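Local coordinates for beta subunit of photoactivated adenylyl cyclase (Beggiatoa sp. PS, PDB 5M2A) that converts ATP to cyclic AMP under blue-light control, using a flavin-binding BLUF domain to regulate a class III-type adenylyl cyclase domain, at the interface of chains A and B. Coordinates in Å, arbitrary orientation; residue numbers count along the deposited sequence, not the author numbering. Chains: chain A/B, Beta subunit of photoactivated adenylyl cyclase.

All three contacts belong to one two-fold symmetric dimer interface, each with a twin, and involve helix 110-129 (110-128 in chain B). Contact 1 sets the start of chain B's helix against chain A's BLUF sheet. Contact 2, about 20 Å away between C-alpha centres, joins chain A's helix start to chain B's BLUF region. Contact 3, where the helices end, lies about 21 Å from contact 1 and 28 Å from contact 2. Pro111 serves contact 1 from chain B and contact 2 from chain A; Leu126 of both chains meets in contact 3. Such helices could carry the light signal toward the cyclase, though the structure alone does not show the motion.

Contact 1: the interface of chains A and B. Residues chain A 9, 44, 51, 53, 116; chain B 111-112, 115.
B:Leu115 is the knob at the centre of this patch, pressing its forked end into a hollow lined by A:Val9, A:Leu44, A:Phe51 and A:Ile53. CD1 of B:Leu115 lies 3.6 Å from CB of A:Phe51 and 3.7 Å from CD2 of A:Leu44, while CD2 of B:Leu115 turns to the other side, 3.6 Å from CG1 of A:Val9. A:Ile53 runs past the leucine in the opposite direction, bringing CG1 and CD1 alongside the same CD2 methyl. The valine's contacting methyl stands anti to its backbone N (chi1 -175°), which points it at the knob. Branched aliphatic chains suit such a socket because they fill it without needing polar partners. Farther out, A:Leu44 meets B:Ile112 nearly at right angles, CD2 of the leucine 3.6 Å from CG1 of the isoleucine; CB of B:Pro111 touches CD1 of A:Leu44 more loosely. Within chain A, CD2 of A:Leu116 lies toward the rim of one A:Phe51 face; across, it is 4.1 Å from CG2 of B:Ile112. Polar strand backbone borders this core: the carbonyl O of A:Leu44 lies in the A:Phe51 ring plane, at its edge. In the fold, helix 110-128 of chain B lies against BLUF strands 5-14, 40-46 and 49-55 of chain A, whose own helix 110-129 closes one side through A:Leu116.

Contact 2: the interface of chains A and B. Residues chain A 107-108, 111; chain B 94, 97, 99.
The loop of A:Leu107 and A:Met108, with the first turn of helix 110-129 of chain A, meets the loop of B:Trp94 and strand 97-100 of chain B. A:Met108 carries much of the contact. Its SD reaches the outer rim of the six-membered ring of B:Trp94, 3.8 Å from CZ2, and stands above the ring plane rather than in it. Bends at chi2 (-53°) and chi3 (-56°) fold the methionine so that its CE methyl continues to the neighbouring strand, 3.9 Å from CE of B:Lys97. Methionine suits this place because its flexible, polarisable thioether can follow both an aromatic rim and an aliphatic chain. A:Pro111 approaches the indole differently: its CG lies in the ring plane at the edge, 3.8 Å from CZ3 of B:Trp94. The rigid proline ring, typical of a first helical turn, offers a fixed apolar surface there. Within chain B, the methylenes of B:Lys97 support the indole, with CD 3.3 Å above the centre of one face of the B:Trp94 ring, on the side where the A:Met108 sulfur lies. B:Ile99 borders the methionine methyl more loosely, its CD1 being 4.3 Å from CE of A:Met108. The site ties the late part of one BLUF domain to the start of the partner's helix, so light-driven shifts around the flavin pocket could be passed between subunits here.

Contact 3: the interface of chains A and B. Residues chain A 125-126, 129; chain B 123, 126-127, 130-131, 138, 144.
A:Leu126 packs against the end of the partner helix and hides more surface than any other residue of this patch. Its CD1 methyl sits over one face of the B:His123 imidazole, toward the rim and 3.8 Å from the ring centroid, a CH-pi contact. ND1 of B:His123 gives a hydrogen bond of 2.7 Å to the carboxylate OE2 of B:Glu127, nearly in the imidazole plane, which steadies the ring beneath the methyl. An alanine in place of B:His123 would probably leave this methyl without its aromatic bed and the B:Glu127 carboxylate without that donor. The other branch, CD2 of A:Leu126, lies 3.6 Å from CE of B:Met130 and is also bordered by CD1 of B:Ile138, whereas CB meets CD1 of the partner leucine, B:Leu126, at 3.7 Å. B:Met130, bent at chi2 (-67°) and chi3 (-71°), curls its pliable thioether between two residues: SD is 3.5 Å from CB of A:Tyr129, and CE touches the base of the phenol ring. A:Tyr129 stretches on, its hydroxyl OH 3.5 Å from CB of B:Pro144, a rigid surface for the ring's far end. The site joins the two helices, which run the same way and converge here, to the partner's helix 132-139 and the residues following it, and probably helps relay the light signal.

Contact 1: the interface of chains A and B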
loop_
_atom_site.group_PDB
_atom_site.type_symbol
_atom_site.label_atom_id
_atom_site.label_comp_id
_atom_site.label_asym_id
_atom_site.label_seq_id
_atom_site.Cartn_x
_atom_site.Cartn_y
_atom_site.Cartn_z
ATOM N N VAL A 9 0.051 -17.976 16.402
ATOM C CA VAL A 9 1.460 -17.667 16.231
ATOM C C VAL A 9 1.562 -16.167 16.056
ATOM O O VAL A 9 0.747 -15.574 15.342
ATOM C CB VAL A 9 2.068 -18.395 15.019
ATOM C CG1 VAL A 9 3.568 -18.139 14.940
ATOM C CG2 VAL A 9 1.780 -19.887 15.082
ATOM N N LEU A 44 10.671 -18.491 20.597
ATOM C CA LEU A 44 11.968 -18.299 19.967
ATOM C C LEU A 44 12.301 -16.814 19.936
ATOM O O LEU A 44 11.421 -15.969 19.756
ATOM C CB LEU A 44 11.985 -18.846 18.533
ATOM C CG LEU A 44 12.350 -20.309 18.280
ATOM C CD1 LEU A 44 11.234 -21.202 18.729
ATOM C CD2 LEU A 44 12.640 -20.530 16.806
ATOM N N PHE A 51 9.285 -14.799 18.612
ATOM C CA PHE A 51 8.335 -15.625 17.878
ATOM C C PHE A 51 7.687 -16.530 18.909
ATOM O O PHE A 51 8.400 -17.179 19.673
ATOM C CB PHE A 51 9.015 -16.498 16.803
ATOM C CG PHE A 51 9.944 -15.749 15.884
ATOM C CD1 PHE A 51 11.141 -15.231 16.351
ATOM C CD2 PHE A 51 9.644 -15.606 14.543
ATOM C CE1 PHE A 51 12.002 -14.549 15.500
ATOM C CE2 PHE A 51 10.513 -14.924 13.699
ATOM C CZ PHE A 51 11.689 -14.403 14.182
ATOM N N ILE A 53 4.493 -19.536 19.596
ATOM C CA ILE A 53 3.368 -20.384 19.235
ATOM C C ILE A 53 2.706 -20.817 20.533
ATOM O O ILE A 53 3.387 -21.306 21.440
ATOM C CB ILE A 53 3.824 -21.610 18.420
ATOM C CG1 ILE A 53 4.647 -21.175 17.204
ATOM C CG2 ILE A 53 2.619 -22.439 17.989
ATOM C CD1 ILE A 53 5.250 -22.337 16.407
ATOM N N LEU A 116 15.120 -17.266 8.274
ATOM C CA LEU A 116 14.098 -16.776 9.197
ATOM C C LEU A 116 14.334 -15.316 9.574
ATOM O O LEU A 116 13.386 -14.521 9.637
ATOM C CB LEU A 116 14.054 -17.655 10.450
ATOM C CG LEU A 116 13.035 -17.301 11.539
ATOM C CD1 LEU A 116 11.612 -17.512 11.039
ATOM C CD2 LEU A 116 13.289 -18.115 12.815
ATOM N N PRO B 111 10.057 -26.412 15.370
ATOM C CA PRO B 111 9.619 -25.026 15.629
ATOM C C PRO B 111 10.138 -24.029 14.609
ATOM O O PRO B 111 9.380 -23.188 14.108
ATOM C CB PRO B 111 10.172 -24.744 17.033
ATOM C CG PRO B 111 10.323 -26.074 17.654
ATOM C CD PRO B 111 10.744 -26.981 16.543
ATOM N N ILE B 112 11.430 -24.093 14.294
ATOM C CA ILE B 112 12.007 -23.139 13.356
ATOM C C ILE B 112 11.438 -23.359 11.959
ATOM O O ILE B 112 11.136 -22.402 11.234
ATOM C CB ILE B 112 13.546 -23.244 13.381
ATOM C CG1 ILE B 112 14.067 -23.224 14.826
ATOM C CG2 ILE B 112 14.178 -22.112 12.600
ATOM C CD1 ILE B 112 14.280 -24.605 15.452
ATOM N N LEU B 115 7.871 -21.932 11.925
ATOM C CA LEU B 115 7.851 -20.470 11.884
ATOM C C LEU B 115 8.278 -19.951 10.518
ATOM O O LEU B 115 7.702 -18.984 10.010
ATOM C CB LEU B 115 8.744 -19.893 12.980
ATOM C CG LEU B 115 8.219 -20.147 14.393
ATOM C CD1 LEU B 115 9.296 -19.850 15.408
ATOM C CD2 LEU B 115 6.986 -19.293 14.639
#

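Contact 2: the interface of chains A and B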
loop_
_atom_site.group_PDB
_atom_site.type_symbol
_atom_site.label_atom_id
_atom_site.label_comp_id
_atom_site.label_asym_id
_atom_site.label_seq_id
_atom_site.Cartn_x
_atom_site.Cartn_y
_atom_site.Cartn_z
ATOM N N LEU A 107 26.235 -25.610 12.206
ATOM C CA LEU A 107 26.403 -25.232 10.807
ATOM C C LEU A 107 25.182 -25.598 9.971
ATOM O O LEU A 107 24.794 -24.845 9.071
ATOM C CB LEU A 107 27.668 -25.876 10.242
ATOM C CG LEU A 107 28.937 -25.018 10.276
ATOM C CD1 LEU A 107 29.094 -24.292 11.606
ATOM C CD2 LEU A 107 30.169 -25.874 9.987
ATOM N N MET A 108 24.548 -26.735 10.258
ATOM C CA MET A 108 23.414 -27.164 9.446
ATOM C C MET A 108 22.140 -26.377 9.731
ATOM O O MET A 108 21.220 -26.402 8.907
ATOM C CB MET A 108 23.150 -28.657 9.639
ATOM C CG MET A 108 24.221 -29.555 9.026
ATOM S SD MET A 108 24.538 -29.185 7.286
ATOM C CE MET A 108 22.903 -29.369 6.570
ATOM N N PRO A 111 21.557 -22.054 7.746
ATOM C CA PRO A 111 20.717 -21.608 6.616
ATOM C C PRO A 111 19.297 -21.271 7.031
ATOM O O PRO A 111 18.766 -20.222 6.637
ATOM C CB PRO A 111 20.766 -22.801 5.644
ATOM C CG PRO A 111 22.014 -23.536 6.000
ATOM C CD PRO A 111 22.170 -23.374 7.480
ATOM N N TRP B 94 30.160 -24.951 0.481
ATOM C CA TRP B 94 29.007 -25.473 -0.249
ATOM C C TRP B 94 28.869 -24.722 -1.567
ATOM O O TRP B 94 28.384 -23.588 -1.591
ATOM C CB TRP B 94 27.732 -25.334 0.578
ATOM C CG TRP B 94 27.767 -26.075 1.875
ATOM C CD1 TRP B 94 28.632 -27.076 2.231
ATOM C CD2 TRP B 94 26.899 -25.876 2.996
ATOM N NE1 TRP B 94 28.351 -27.511 3.507
ATOM C CE2 TRP B 94 27.294 -26.788 3.998
ATOM C CE3 TRP B 94 25.827 -25.014 3.251
ATOM C CZ2 TRP B 94 26.651 -26.865 5.232
ATOM C CZ3 TRP B 94 25.186 -25.093 4.484
ATOM C CH2 TRP B 94 25.602 -26.003 5.456
ATOM N N LYS B 97 24.341 -26.257 -1.653
ATOM C CA LYS B 97 23.762 -27.284 -0.800
ATOM C C LYS B 97 22.245 -27.193 -0.899
ATOM O O LYS B 97 21.659 -26.145 -0.593
ATOM C CB LYS B 97 24.221 -27.130 0.651
ATOM C CG LYS B 97 23.722 -28.230 1.574
ATOM C CD LYS B 97 24.746 -28.539 2.650
ATOM C CE LYS B 97 24.647 -29.968 3.140
ATOM N NZ LYS B 97 25.279 -30.930 2.197
ATOM N N ILE B 99 18.605 -28.411 0.413
ATOM C CA ILE B 99 18.009 -28.904 1.648
ATOM C C ILE B 99 16.509 -29.020 1.428
ATOM O O ILE B 99 15.846 -28.024 1.118
ATOM C CB ILE B 99 18.326 -27.985 2.838
ATOM C CG1 ILE B 99 19.839 -27.918 3.062
ATOM C CG2 ILE B 99 17.602 -28.463 4.095
ATOM C CD1 ILE B 99 20.252 -27.011 4.190
#

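Contact 3: the interface of chains A and B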
loop_
_atom_site.group_PDB
_atom_site.type_symbol
_atom_site.label_atom_id
_atom_site.label_comp_id
_atom_site.label_asym_id
_atom_site.label_seq_id
_atom_site.Cartn_x
_atom_site.Cartn_y
_atom_site.Cartn_z
ATOM N N VAL A 125 9.054 -4.799 7.447
ATOM C CA VAL A 125 9.056 -3.634 6.563
ATOM C C VAL A 125 7.752 -3.567 5.780
ATOM O O VAL A 125 7.061 -2.540 5.770
ATOM C CB VAL A 125 10.264 -3.679 5.614
ATOM C CG1 VAL A 125 10.134 -2.573 4.574
ATOM C CG2 VAL A 125 11.550 -3.501 6.397
ATOM N N LEU A 126 7.398 -4.674 5.123
ATOM C CA LEU A 126 6.163 -4.735 4.343
ATOM C C LEU A 126 4.937 -4.365 5.166
ATOM O O LEU A 126 4.018 -3.737 4.633
ATOM C CB LEU A 126 5.979 -6.130 3.753
ATOM C CG LEU A 126 7.014 -6.724 2.799
ATOM C CD1 LEU A 126 6.354 -7.779 1.933
ATOM C CD2 LEU A 126 7.686 -5.678 1.939
ATOM N N TYR A 129 3.703 -0.805 4.913
ATOM C CA TYR A 129 3.028 -0.333 3.709
ATOM C C TYR A 129 1.591 -0.827 3.594
ATOM O O TYR A 129 0.893 -0.439 2.654
ATOM C CB TYR A 129 3.806 -0.750 2.459
ATOM C CG TYR A 129 5.122 -0.030 2.297
ATOM C CD1 TYR A 129 6.247 -0.432 3.005
ATOM C CD2 TYR A 129 5.235 1.067 1.441
ATOM C CE1 TYR A 129 7.451 0.229 2.867
ATOM C CE2 TYR A 129 6.437 1.736 1.301
ATOM C CZ TYR A 129 7.544 1.308 2.012
ATOM O OH TYR A 129 8.743 1.972 1.872
ATOM N N HIS B 123 4.453 -13.344 4.451
ATOM C CA HIS B 123 5.202 -12.406 3.624
ATOM C C HIS B 123 4.663 -12.372 2.200
ATOM O O HIS B 123 4.505 -11.297 1.608
ATOM C CB HIS B 123 6.679 -12.801 3.632
ATOM C CG HIS B 123 7.583 -11.765 3.048
ATOM N ND1 HIS B 123 7.616 -11.480 1.701
ATOM C CD2 HIS B 123 8.507 -10.961 3.625
ATOM C CE1 HIS B 123 8.518 -10.541 1.474
ATOM N NE2 HIS B 123 9.072 -10.207 2.625
ATOM N N LEU B 126 1.480 -10.305 2.017
ATOM C CA LEU B 126 1.754 -8.869 2.065
ATOM C C LEU B 126 2.290 -8.357 0.736
ATOM O O LEU B 126 1.975 -7.233 0.324
ATOM C CB LEU B 126 2.753 -8.550 3.172
ATOM C CG LEU B 126 2.448 -8.925 4.620
ATOM C CD1 LEU B 126 3.455 -8.226 5.521
ATOM C CD2 LEU B 126 1.034 -8.537 4.998
ATOM N N GLU B 127 3.137 -9.150 0.070
ATOM C CA GLU B 127 3.704 -8.730 -1.210
ATOM C C GLU B 127 2.624 -8.363 -2.212
ATOM O O GLU B 127 2.823 -7.471 -3.045
ATOM C CB GLU B 127 4.566 -9.842 -1.804
ATOM C CG GLU B 127 5.888 -10.080 -1.121
ATOM C CD GLU B 127 6.546 -11.344 -1.658
ATOM O OE1 GLU B 127 6.628 -11.502 -2.898
ATOM O OE2 GLU B 127 6.947 -12.193 -0.841
ATOM N N MET B 130 1.731 -4.702 -2.107
ATOM C CA MET B 130 2.785 -3.696 -2.107
ATOM C C MET B 130 2.762 -2.877 -3.395
ATOM O O MET B 130 2.384 -3.383 -4.454
ATOM C CB MET B 130 4.158 -4.359 -1.959
ATOM C CG MET B 130 4.416 -4.977 -0.612
ATOM S SD MET B 130 4.530 -3.732 0.697
ATOM C CE MET B 130 6.077 -2.922 0.358
ATOM N N PRO B 131 3.183 -1.612 -3.334
ATOM C CA PRO B 131 3.374 -0.854 -4.574
ATOM C C PRO B 131 4.468 -1.487 -5.418
ATOM O O PRO B 131 5.531 -1.857 -4.912
ATOM C CB PRO B 131 3.777 0.544 -4.086
ATOM C CG PRO B 131 3.302 0.613 -2.650
ATOM C CD PRO B 131 3.474 -0.801 -2.139
ATOM N N ILE B 138 13.165 -3.188 -3.626
ATOM C CA ILE B 138 13.632 -4.324 -2.834
ATOM C C ILE B 138 14.395 -5.305 -3.711
ATOM O O ILE B 138 15.440 -5.842 -3.309
ATOM C CB ILE B 138 12.442 -5.000 -2.129
ATOM C CG1 ILE B 138 11.872 -4.076 -1.054
ATOM C CG2 ILE B 138 12.848 -6.325 -1.515
ATOM C CD1 ILE B 138 10.503 -4.504 -0.573
ATOM N N PRO B 144 13.858 0.594 0.981
ATOM C CA PRO B 144 12.835 1.610 0.695
ATOM C C PRO B 144 12.574 2.547 1.864
ATOM O O PRO B 144 12.044 3.642 1.645
ATOM C CB PRO B 144 11.595 0.775 0.339
ATOM C CG PRO B 144 11.802 -0.540 1.099
ATOM C CD PRO B 144 13.293 -0.766 1.104
#